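Esterase (Alcaligenes sp., PDB 1QLW) probably hydrolyses carboxylic esters, as a bacterial esterase of the alpha/beta-hydrolase fold. Local coordinates at residues G19-D27 / N189-L197; R62-C71 / L197-S208. One frame throughout, in Å; residues are numbered along the deposited sequence. Where two conformers were deposited one is given.

Contact 1: residues G19-D27 / N189-L197; sequences GSFFVGGRD and NLSKLAIKL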
loop_
_atom_site.group_PDB
_atom_site.type_symbol
_atom_site.label_atom_id
_atom_site.label_comp_id
_atom_site.label_asym_id
_atom_site.label_seq_id
_atom_site.Cartn_x
_atom_site.Cartn_y
_atom_site.Cartn_z
ATOM N N GLY A 19 2.289 -4.025 12.912
ATOM C CA GLY A 19 3.135 -4.748 11.979
ATOM C C GLY A 19 2.400 -4.989 10.670
ATOM O O GLY A 19 1.273 -4.529 10.445
ATOM N N SER A 20 3.044 -5.798 9.849
ATOM C CA SER A 20 2.573 -6.109 8.516
ATOM C C SER A 20 3.009 -7.510 8.133
ATOM O O SER A 20 4.093 -7.953 8.557
ATOM C CB SER A 20 3.235 -5.166 7.483
ATOM O OG SER A 20 2.980 -3.832 7.812
ATOM N N PHE A 21 2.197 -8.174 7.323
ATOM C CA PHE A 21 2.537 -9.504 6.835
ATOM C C PHE A 21 1.672 -9.764 5.594
ATOM O O PHE A 21 0.796 -8.952 5.275
ATOM C CB PHE A 21 2.342 -10.591 7.885
ATOM C CG PHE A 21 0.963 -10.710 8.458
ATOM C CD1 PHE A 21 0.567 -9.959 9.557
ATOM C CD2 PHE A 21 0.018 -11.548 7.897
ATOM C CE1 PHE A 21 -0.697 -10.088 10.106
ATOM C CE2 PHE A 21 -1.261 -11.676 8.416
ATOM C CZ PHE A 21 -1.609 -10.943 9.525
ATOM N N PHE A 22 1.927 -10.895 4.956
ATOM C CA PHE A 22 1.123 -11.297 3.820
ATOM C C PHE A 22 0.466 -12.633 4.090
ATOM O O PHE A 22 0.975 -13.472 4.841
ATOM C CB PHE A 22 1.985 -11.456 2.544
ATOM C CG PHE A 22 2.350 -10.108 1.985
ATOM C CD1 PHE A 22 3.392 -9.354 2.514
ATOM C CD2 PHE A 22 1.633 -9.572 0.921
ATOM C CE1 PHE A 22 3.662 -8.098 2.007
ATOM C CE2 PHE A 22 1.927 -8.336 0.397
ATOM C CZ PHE A 22 2.949 -7.587 0.949
ATOM N N VAL A 23 -0.684 -12.838 3.453
ATOM C CA VAL A 23 -1.407 -14.092 3.516
ATOM C C VAL A 23 -1.489 -14.677 2.105
ATOM O O VAL A 23 -1.838 -14.005 1.139
ATOM C CB VAL A 23 -2.843 -13.865 4.027
ATOM C CG1 VAL A 23 -3.642 -15.147 3.978
ATOM C CG2 VAL A 23 -2.767 -13.261 5.422
ATOM N N GLY A 24 -1.167 -15.969 2.005
ATOM C CA GLY A 24 -1.402 -16.689 0.771
ATOM C C GLY A 24 -0.387 -16.403 -0.319
ATOM O O GLY A 24 0.779 -16.069 -0.089
ATOM N N GLY A 25 -0.859 -16.591 -1.545
ATOM C CA GLY A 25 -0.014 -16.496 -2.738
ATOM C C GLY A 25 0.207 -17.881 -3.349
ATOM O O GLY A 25 0.045 -18.925 -2.729
ATOM N N ARG A 26 0.544 -17.834 -4.633
ATOM C CA ARG A 26 0.899 -19.008 -5.418
ATOM C C ARG A 26 2.130 -18.643 -6.243
ATOM O O ARG A 26 2.307 -17.485 -6.635
ATOM C CB ARG A 26 -0.264 -19.422 -6.328
ATOM C CG ARG A 26 -0.677 -18.489 -7.434
ATOM C CD ARG A 26 -1.934 -18.945 -8.196
ATOM N NE ARG A 26 -2.301 -17.937 -9.193
ATOM C CZ ARG A 26 -1.977 -17.908 -10.469
ATOM N NH1 ARG A 26 -1.290 -18.932 -10.966
ATOM N NH2 ARG A 26 -2.282 -16.873 -11.237
ATOM N N ASP A 27 2.980 -19.638 -6.505
ATOM C CA ASP A 27 4.170 -19.415 -7.314
ATOM C C ASP A 27 3.856 -19.712 -8.774
ATOM O O ASP A 27 3.194 -20.699 -9.115
ATOM C CB ASP A 27 5.352 -20.229 -6.770
ATOM C CG ASP A 27 5.928 -19.560 -5.514
ATOM O OD1 ASP A 27 5.399 -18.519 -5.064
ATOM O OD2 ASP A 27 6.916 -20.089 -4.963
ATOM N N ASN A 189 -7.935 -15.922 0.969
ATOM C CA ASN A 189 -6.979 -15.311 1.888
ATOM C C ASN A 189 -7.652 -14.804 3.152
ATOM O O ASN A 189 -7.060 -14.881 4.234
ATOM C CB ASN A 189 -6.204 -14.206 1.176
ATOM C CG ASN A 189 -5.230 -14.788 0.165
ATOM O OD1 ASN A 189 -4.703 -15.874 0.369
ATOM N ND2 ASN A 189 -4.996 -14.039 -0.898
ATOM N N LEU A 190 -8.895 -14.311 3.050
ATOM C CA LEU A 190 -9.604 -13.886 4.254
ATOM C C LEU A 190 -9.895 -15.088 5.154
ATOM O O LEU A 190 -9.894 -14.922 6.377
ATOM C CB LEU A 190 -10.896 -13.162 3.903
ATOM C CG LEU A 190 -10.684 -11.775 3.275
ATOM C CD1 LEU A 190 -12.002 -11.285 2.687
ATOM C CD2 LEU A 190 -10.148 -10.788 4.288
ATOM N N SER A 191 -10.141 -16.271 4.588
ATOM C CA SER A 191 -10.333 -17.451 5.434
ATOM C C SER A 191 -9.034 -17.780 6.160
ATOM O O SER A 191 -9.037 -18.027 7.363
ATOM C CB SER A 191 -10.774 -18.642 4.598
ATOM O OG SER A 191 -10.762 -19.825 5.373
ATOM N N LYS A 192 -7.906 -17.768 5.435
ATOM C CA LYS A 192 -6.630 -18.034 6.102
ATOM C C LYS A 192 -6.406 -17.041 7.217
ATOM O O LYS A 192 -5.924 -17.412 8.294
ATOM C CB LYS A 192 -5.505 -17.971 5.070
ATOM C CG LYS A 192 -5.528 -19.130 4.089
ATOM C CD LYS A 192 -4.426 -19.012 3.039
ATOM C CE LYS A 192 -4.341 -20.330 2.268
ATOM N NZ LYS A 192 -3.272 -20.306 1.241
ATOM N N LEU A 193 -6.682 -15.750 6.974
ATOM C CA LEU A 193 -6.500 -14.748 8.013
ATOM C C LEU A 193 -7.417 -14.981 9.201
ATOM O O LEU A 193 -6.985 -14.918 10.357
ATOM C CB LEU A 193 -6.714 -13.354 7.425
ATOM C CG LEU A 193 -6.571 -12.180 8.400
ATOM C CD1 LEU A 193 -5.196 -12.115 9.023
ATOM C CD2 LEU A 193 -6.922 -10.862 7.726
ATOM N N ALA A 194 -8.696 -15.255 8.936
ATOM C CA ALA A 194 -9.636 -15.496 10.035
ATOM C C ALA A 194 -9.205 -16.674 10.899
ATOM O O ALA A 194 -9.347 -16.640 12.129
ATOM C CB ALA A 194 -11.040 -15.673 9.501
ATOM N N ILE A 195 -8.726 -17.735 10.261
ATOM C CA ILE A 195 -8.266 -18.922 10.991
ATOM C C ILE A 195 -7.042 -18.571 11.811
ATOM O O ILE A 195 -6.920 -18.955 12.974
ATOM C CB ILE A 195 -8.022 -20.072 10.007
ATOM C CG1 ILE A 195 -9.364 -20.537 9.419
ATOM C CG2 ILE A 195 -7.297 -21.235 10.660
ATOM C CD1 ILE A 195 -9.215 -21.436 8.207
ATOM N N LYS A 196 -6.106 -17.823 11.246
ATOM C CA LYS A 196 -4.901 -17.396 11.943
ATOM C C LYS A 196 -5.264 -16.605 13.194
ATOM O O LYS A 196 -4.671 -16.797 14.255
ATOM C CB LYS A 196 -4.019 -16.528 11.039
ATOM C CG LYS A 196 -2.850 -15.827 11.698
ATOM C CD LYS A 196 -2.092 -14.915 10.746
ATOM C CE LYS A 196 -0.938 -14.164 11.370
ATOM N NZ LYS A 196 0.099 -15.049 11.956
ATOM N N LEU A 197 -6.208 -15.682 13.054
ATOM C CA LEU A 197 -6.609 -14.831 14.168
ATOM C C LEU A 197 -7.502 -15.556 15.166
ATOM O O LEU A 197 -7.597 -15.113 16.309
ATOM C CB LEU A 197 -7.335 -13.589 13.644
ATOM C CG LEU A 197 -6.490 -12.662 12.762
ATOM C CD1 LEU A 197 -7.304 -11.463 12.327
ATOM C CD2 LEU A 197 -5.199 -12.240 13.456
HETATM O O HOH W 1 -3.572 -17.091 -2.311
#
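Phe21 carries its CG between the backbone N and the carbonyl carbon (chi1 58°), which turns the ring toward Lys196, whose own chain bends at its last torsion (chi4 59°) to bring CE over one face of that ring. In this alpha/beta-hydrolase fold the pairing lays strand 19-23, near the antiparallel edge of the sheet, against helix 185-197, which leads into the central parallel strand 200-205. The short axes of strand 19-23 and helix 189-197 approach to 9.2 Å at an angle of 125°. Lys196 CE stands 4.2 Å from the centroid of the Phe21 ring, a CH-pi contact over the face, while the ammonium lies farther off and can add at most a weak attraction. The same ring meets Leu193 at its edge: CD1 lies in the ring plane, 3.8 Å from Phe21 CZ, the two side chains crossing at about a right angle. Two residues on, Val23 points CG1 at the helix, where it packs 3.6 Å from Lys192 CB and also touches the carbonyl O of Asn189, already used by Leu193 N inside the helix. Beyond it the chain turns through Gly24, where a side chain would run straight into the Asn189 amide: Gly24 CA is 3.4 Å from Asn189 OD1. That amide is fixed from its other atom, since ND2 donates to the backbone O of Asp48 in strand 43-57, the neighbour of strand 19-23 in the sheet. Gly24 O, for its part, accepts a bond from Gln170 of the second subunit, so the turn also reaches the dimer interface. One water joins the turn to the helix, accepting from Gly25 N at 2.9 Å and donating to Asn189 OD1 at 3.2 Å.

Contact 2: residues R62-C71 / L197-S208; sequences RYPITLIHGC and LDGTVLLSHSQS. With SO4 (sulfate ion), chain D.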
loop_
_atom_site.group_PDB
_atom_site.type_symbol
_atom_site.label_atom_id
_atom_site.label_comp_id
_atom_site.label_asym_id
_atom_site.label_seq_id
_atom_site.Cartn_x
_atom_site.Cartn_y
_atom_site.Cartn_z
ATOM N N ARG A 62 -11.664 -8.851 22.254
ATOM C CA ARG A 62 -11.408 -10.231 21.854
ATOM C C ARG A 62 -11.311 -10.435 20.352
ATOM O O ARG A 62 -10.470 -11.237 19.901
ATOM C CB ARG A 62 -12.497 -11.142 22.426
ATOM C CG ARG A 62 -12.492 -12.575 21.953
ATOM C CD ARG A 62 -11.242 -13.362 22.262
ATOM N NE ARG A 62 -11.225 -14.711 21.701
ATOM C CZ ARG A 62 -10.826 -15.010 20.470
ATOM N NH1 ARG A 62 -10.394 -14.046 19.663
ATOM N NH2 ARG A 62 -10.840 -16.255 20.035
ATOM N N TYR A 63 -12.173 -9.779 19.574
ATOM C CA TYR A 63 -12.210 -10.002 18.145
ATOM C C TYR A 63 -11.713 -8.801 17.367
ATOM O O TYR A 63 -12.289 -7.718 17.458
ATOM C CB TYR A 63 -13.649 -10.328 17.705
ATOM C CG TYR A 63 -14.213 -11.547 18.409
ATOM C CD1 TYR A 63 -13.660 -12.810 18.221
ATOM C CD2 TYR A 63 -15.199 -11.404 19.364
ATOM C CE1 TYR A 63 -14.158 -13.923 18.889
ATOM C CE2 TYR A 63 -15.722 -12.498 20.038
ATOM C CZ TYR A 63 -15.189 -13.741 19.776
ATOM O OH TYR A 63 -15.693 -14.819 20.467
ATOM N N PRO A 64 -10.625 -8.947 16.624
ATOM C CA PRO A 64 -10.179 -7.876 15.744
ATOM C C PRO A 64 -11.173 -7.619 14.622
ATOM O O PRO A 64 -11.919 -8.518 14.238
ATOM C CB PRO A 64 -8.890 -8.426 15.125
ATOM C CG PRO A 64 -8.392 -9.408 16.139
ATOM C CD PRO A 64 -9.684 -10.080 16.587
ATOM N N ILE A 65 -11.122 -6.435 14.040
ATOM C CA ILE A 65 -11.882 -6.091 12.856
ATOM C C ILE A 65 -10.927 -6.089 11.663
ATOM O O ILE A 65 -9.881 -5.444 11.701
ATOM C CB ILE A 65 -12.598 -4.742 13.001
ATOM C CG1 ILE A 65 -13.550 -4.749 14.207
ATOM C CG2 ILE A 65 -13.335 -4.388 11.713
ATOM C CD1 ILE A 65 -14.123 -3.402 14.589
ATOM N N THR A 66 -11.305 -6.831 10.628
ATOM C CA THR A 66 -10.574 -6.848 9.363
ATOM C C THR A 66 -11.330 -5.955 8.385
ATOM O O THR A 66 -12.513 -6.203 8.111
ATOM C CB THR A 66 -10.448 -8.286 8.847
ATOM O OG1 THR A 66 -9.680 -9.071 9.767
ATOM C CG2 THR A 66 -9.762 -8.328 7.497
ATOM N N LEU A 67 -10.672 -4.933 7.867
ATOM C CA LEU A 67 -11.251 -3.935 6.972
ATOM C C LEU A 67 -10.843 -4.208 5.536
ATOM O O LEU A 67 -9.648 -4.303 5.248
ATOM C CB LEU A 67 -10.839 -2.516 7.376
ATOM C CG LEU A 67 -11.257 -2.051 8.770
ATOM C CD1 LEU A 67 -10.611 -0.697 9.088
ATOM C CD2 LEU A 67 -12.765 -1.929 8.865
ATOM N N ILE A 68 -11.837 -4.340 4.660
ATOM C CA ILE A 68 -11.669 -4.850 3.308
ATOM C C ILE A 68 -12.232 -3.860 2.297
ATOM O O ILE A 68 -13.464 -3.729 2.162
ATOM C CB ILE A 68 -12.382 -6.215 3.185
ATOM C CG1 ILE A 68 -12.003 -7.199 4.307
ATOM C CG2 ILE A 68 -12.144 -6.826 1.810
ATOM C CD1 ILE A 68 -13.079 -8.231 4.564
ATOM N N HIS A 69 -11.370 -3.128 1.608
ATOM C CA HIS A 69 -11.777 -2.117 0.647
ATOM C C HIS A 69 -12.452 -2.728 -0.583
ATOM O O HIS A 69 -12.356 -3.924 -0.847
ATOM C CB HIS A 69 -10.563 -1.269 0.218
ATOM C CG HIS A 69 -9.573 -2.079 -0.577
ATOM N ND1 HIS A 69 -9.796 -2.344 -1.919
ATOM C CD2 HIS A 69 -8.414 -2.685 -0.259
ATOM C CE1 HIS A 69 -8.785 -3.112 -2.347
ATOM N NE2 HIS A 69 -7.927 -3.340 -1.365
ATOM N N GLY A 70 -13.094 -1.840 -1.345
ATOM C CA GLY A 70 -13.784 -2.218 -2.560
ATOM C C GLY A 70 -13.048 -1.826 -3.829
ATOM O O GLY A 70 -11.811 -1.867 -3.871
ATOM N N CYS A 71 -13.795 -1.548 -4.899
ATOM C CA CYS A 71 -13.167 -1.323 -6.189
ATOM C C CYS A 71 -12.341 -0.062 -6.194
ATOM O O CYS A 71 -12.575 0.885 -5.449
ATOM C CB CYS A 71 -14.133 -1.188 -7.363
ATOM S SG CYS A 71 -14.664 0.497 -7.742
ATOM N N LEU A 197 -6.208 -15.682 13.054
ATOM C CA LEU A 197 -6.609 -14.831 14.168
ATOM C C LEU A 197 -7.502 -15.556 15.166
ATOM O O LEU A 197 -7.597 -15.113 16.309
ATOM C CB LEU A 197 -7.335 -13.589 13.644
ATOM C CG LEU A 197 -6.490 -12.662 12.762
ATOM C CD1 LEU A 197 -7.304 -11.463 12.327
ATOM C CD2 LEU A 197 -5.199 -12.240 13.456
ATOM N N ASP A 198 -8.172 -16.616 14.739
ATOM C CA ASP A 198 -9.092 -17.361 15.574
ATOM C C ASP A 198 -10.240 -16.468 16.020
ATOM O O ASP A 198 -10.644 -16.466 17.178
ATOM C CB ASP A 198 -8.386 -18.039 16.745
ATOM C CG ASP A 198 -9.255 -19.086 17.426
ATOM O OD1 ASP A 198 -10.061 -19.732 16.725
ATOM O OD2 ASP A 198 -9.129 -19.215 18.658
ATOM N N GLY A 199 -10.840 -15.757 15.057
ATOM C CA GLY A 199 -12.028 -14.973 15.332
ATOM C C GLY A 199 -11.851 -13.515 14.978
ATOM O O GLY A 199 -11.172 -12.771 15.689
ATOM N N THR A 200 -12.461 -13.089 13.888
ATOM C CA THR A 200 -12.414 -11.703 13.463
ATOM C C THR A 200 -13.766 -11.310 12.890
ATOM O O THR A 200 -14.521 -12.139 12.364
ATOM C CB THR A 200 -11.299 -11.478 12.403
ATOM O OG1 THR A 200 -11.214 -10.097 12.030
ATOM C CG2 THR A 200 -11.498 -12.297 11.138
ATOM N N VAL A 201 -14.064 -10.034 12.998
ATOM C CA VAL A 201 -15.223 -9.441 12.366
ATOM C C VAL A 201 -14.745 -8.971 10.985
ATOM O O VAL A 201 -13.836 -8.135 10.915
ATOM C CB VAL A 201 -15.762 -8.245 13.141
ATOM C CG1 VAL A 201 -16.887 -7.541 12.401
ATOM C CG2 VAL A 201 -16.196 -8.682 14.540
ATOM N N LEU A 202 -15.339 -9.454 9.907
ATOM C CA LEU A 202 -14.987 -9.036 8.557
ATOM C C LEU A 202 -15.867 -7.865 8.154
ATOM O O LEU A 202 -17.093 -8.016 8.170
ATOM C CB LEU A 202 -15.152 -10.188 7.563
ATOM C CG LEU A 202 -14.301 -11.436 7.817
ATOM C CD1 LEU A 202 -14.609 -12.515 6.789
ATOM C CD2 LEU A 202 -12.814 -11.149 7.846
ATOM N N LEU A 203 -15.264 -6.752 7.768
ATOM C CA LEU A 203 -15.988 -5.552 7.355
ATOM C C LEU A 203 -15.555 -5.210 5.935
ATOM O O LEU A 203 -14.395 -4.922 5.671
ATOM C CB LEU A 203 -15.726 -4.419 8.330
ATOM C CG LEU A 203 -16.613 -3.186 8.151
ATOM C CD1 LEU A 203 -16.711 -2.411 9.452
ATOM C CD2 LEU A 203 -16.116 -2.324 7.020
ATOM N N SER A 204 -16.509 -5.290 5.008
ATOM C CA SER A 204 -16.250 -5.085 3.589
ATOM C C SER A 204 -17.063 -3.950 3.007
ATOM O O SER A 204 -17.917 -3.343 3.661
ATOM C CB SER A 204 -16.483 -6.376 2.821
ATOM O OG SER A 204 -17.849 -6.720 2.916
ATOM N N HIS A 205 -16.815 -3.651 1.730
ATOM C CA HIS A 205 -17.375 -2.484 1.067
ATOM C C HIS A 205 -17.562 -2.733 -0.414
ATOM O O HIS A 205 -16.603 -3.079 -1.099
ATOM C CB HIS A 205 -16.401 -1.292 1.247
ATOM C CG HIS A 205 -16.888 0.027 0.740
ATOM N ND1 HIS A 205 -16.013 0.935 0.168
ATOM C CD2 HIS A 205 -18.125 0.573 0.742
ATOM C CE1 HIS A 205 -16.767 1.987 -0.152
ATOM N NE2 HIS A 205 -18.036 1.821 0.186
ATOM N N SER A 206 -18.764 -2.527 -0.950
ATOM C CA SER A 206 -18.955 -2.440 -2.397
ATOM C C SER A 206 -18.477 -3.641 -3.181
ATOM O O SER A 206 -19.064 -4.701 -2.950
ATOM C CB SER A 206 -18.334 -1.116 -2.858
ATOM O OG SER A 206 -18.980 -0.688 -4.050
ATOM N N GLN A 207 -17.480 -3.566 -4.060
ATOM C CA GLN A 207 -16.974 -4.756 -4.759
ATOM C C GLN A 207 -16.638 -5.900 -3.816
ATOM O O GLN A 207 -16.824 -7.068 -4.167
ATOM C CB GLN A 207 -15.691 -4.326 -5.485
ATOM C CG GLN A 207 -14.883 -5.445 -6.133
ATOM C CD GLN A 207 -13.572 -4.826 -6.568
ATOM O OE1 GLN A 207 -12.655 -4.673 -5.746
ATOM N NE2 GLN A 207 -13.469 -4.396 -7.807
ATOM N N SER A 208 -16.077 -5.604 -2.646
ATOM C CA SER A 208 -15.730 -6.665 -1.702
ATOM C C SER A 208 -16.886 -6.988 -0.772
ATOM O O SER A 208 -16.731 -7.865 0.090
ATOM C CB SER A 208 -14.499 -6.334 -0.868
ATOM O OG SER A 208 -14.802 -5.235 -0.020
HETATM S S SO4 D . -19.237 -2.987 -7.258
HETATM O O1 SO4 D . -19.982 -2.518 -8.492
HETATM O O2 SO4 D . -19.905 -2.315 -6.077
HETATM O O3 SO4 D . -17.815 -2.546 -7.392
HETATM O O4 SO4 D . -19.390 -4.453 -7.088
HETATM O O HOH W 2 -9.137 -13.393 17.389
HETATM O O HOH W 3 -13.326 0.692 -0.374
HETATM O O HOH W 4 -16.512 -1.148 -5.320
#
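Strands 65-68 and 200-205 run parallel, their short axes 4.7 Å apart and 19° from alignment, with Pro64 O, Val201 O, Thr66 O and Leu203 O taking the ladder bonds in the central sheet of the alpha/beta-hydrolase fold. On one face Leu67 and Leu203 lie side by side, CD2 to CD2 at 3.8 Å, with Ile65 CG2 against Leu203 CB; on the other, Thr66 and Ile68 pack on Leu202. Thr200 sets its hydroxyl opposite the backbone N (chi1 -177°), where OG1 donates to Pro64 O at 2.8 Å from above the carbonyl plane and receives the proton of Thr66 OG1 at 2.9 Å. Pro64 O is thereby gripped twice, by this hydroxyl and by Val201 N. With a valine in place of Thr200, Pro64 O would probably keep just the Val201 N bond, and the buried Thr66 hydroxyl would be left without its acceptor here. At the start of the pair, Arg62 NH2 donates to Asp198 O, and NH2 also makes a long salt bridge to Asp198 OD2, at 3.7 Å. CG of Arg62 covers one face of the Tyr63 ring, whose edge meets Gly199 O. At the far end, the sequence Ser204-His205-Ser206-Gln207-Ser208 fits the nucleophile elbow of this family, and the strained backbone of Ser206, with positive phi, agrees; Ser206 is therefore probably the nucleophile. Its OG donates to sulfate O2 at 2.8 Å, the ion being probably from the crystallisation liquor and also held by Arg265. Gln207, anchored by Gln104, lies against Cys71, which is disulfide-bonded to Cys72. A water accepts from both Cys71 N and Gln207 N, at 2.8 and 2.9 Å, and donates to sulfate O3.

Leu197 belongs to both contacts: helix 185-197 ends there, and the chain turns through Asp198 and Gly199 into strand 200-205. The two centres are about 13 Å apart, yet they touch directly. Leu190 CD1 packs 3.7 Å from Ile68 CD1, Leu193 CD2 3.8 Å from Thr66 CG2, and Ala194 CB 3.8 Å from Thr200 CG2. The helix thus covers the Thr66 and Ile68 face of the parallel strands in contact 2 while its Phe21 and Val23 partners in contact 1 sit on the antiparallel part of the same sheet. The sulfate and the probable nucleophile Ser206 lie at the far end of contact 2, beyond strand 200-205.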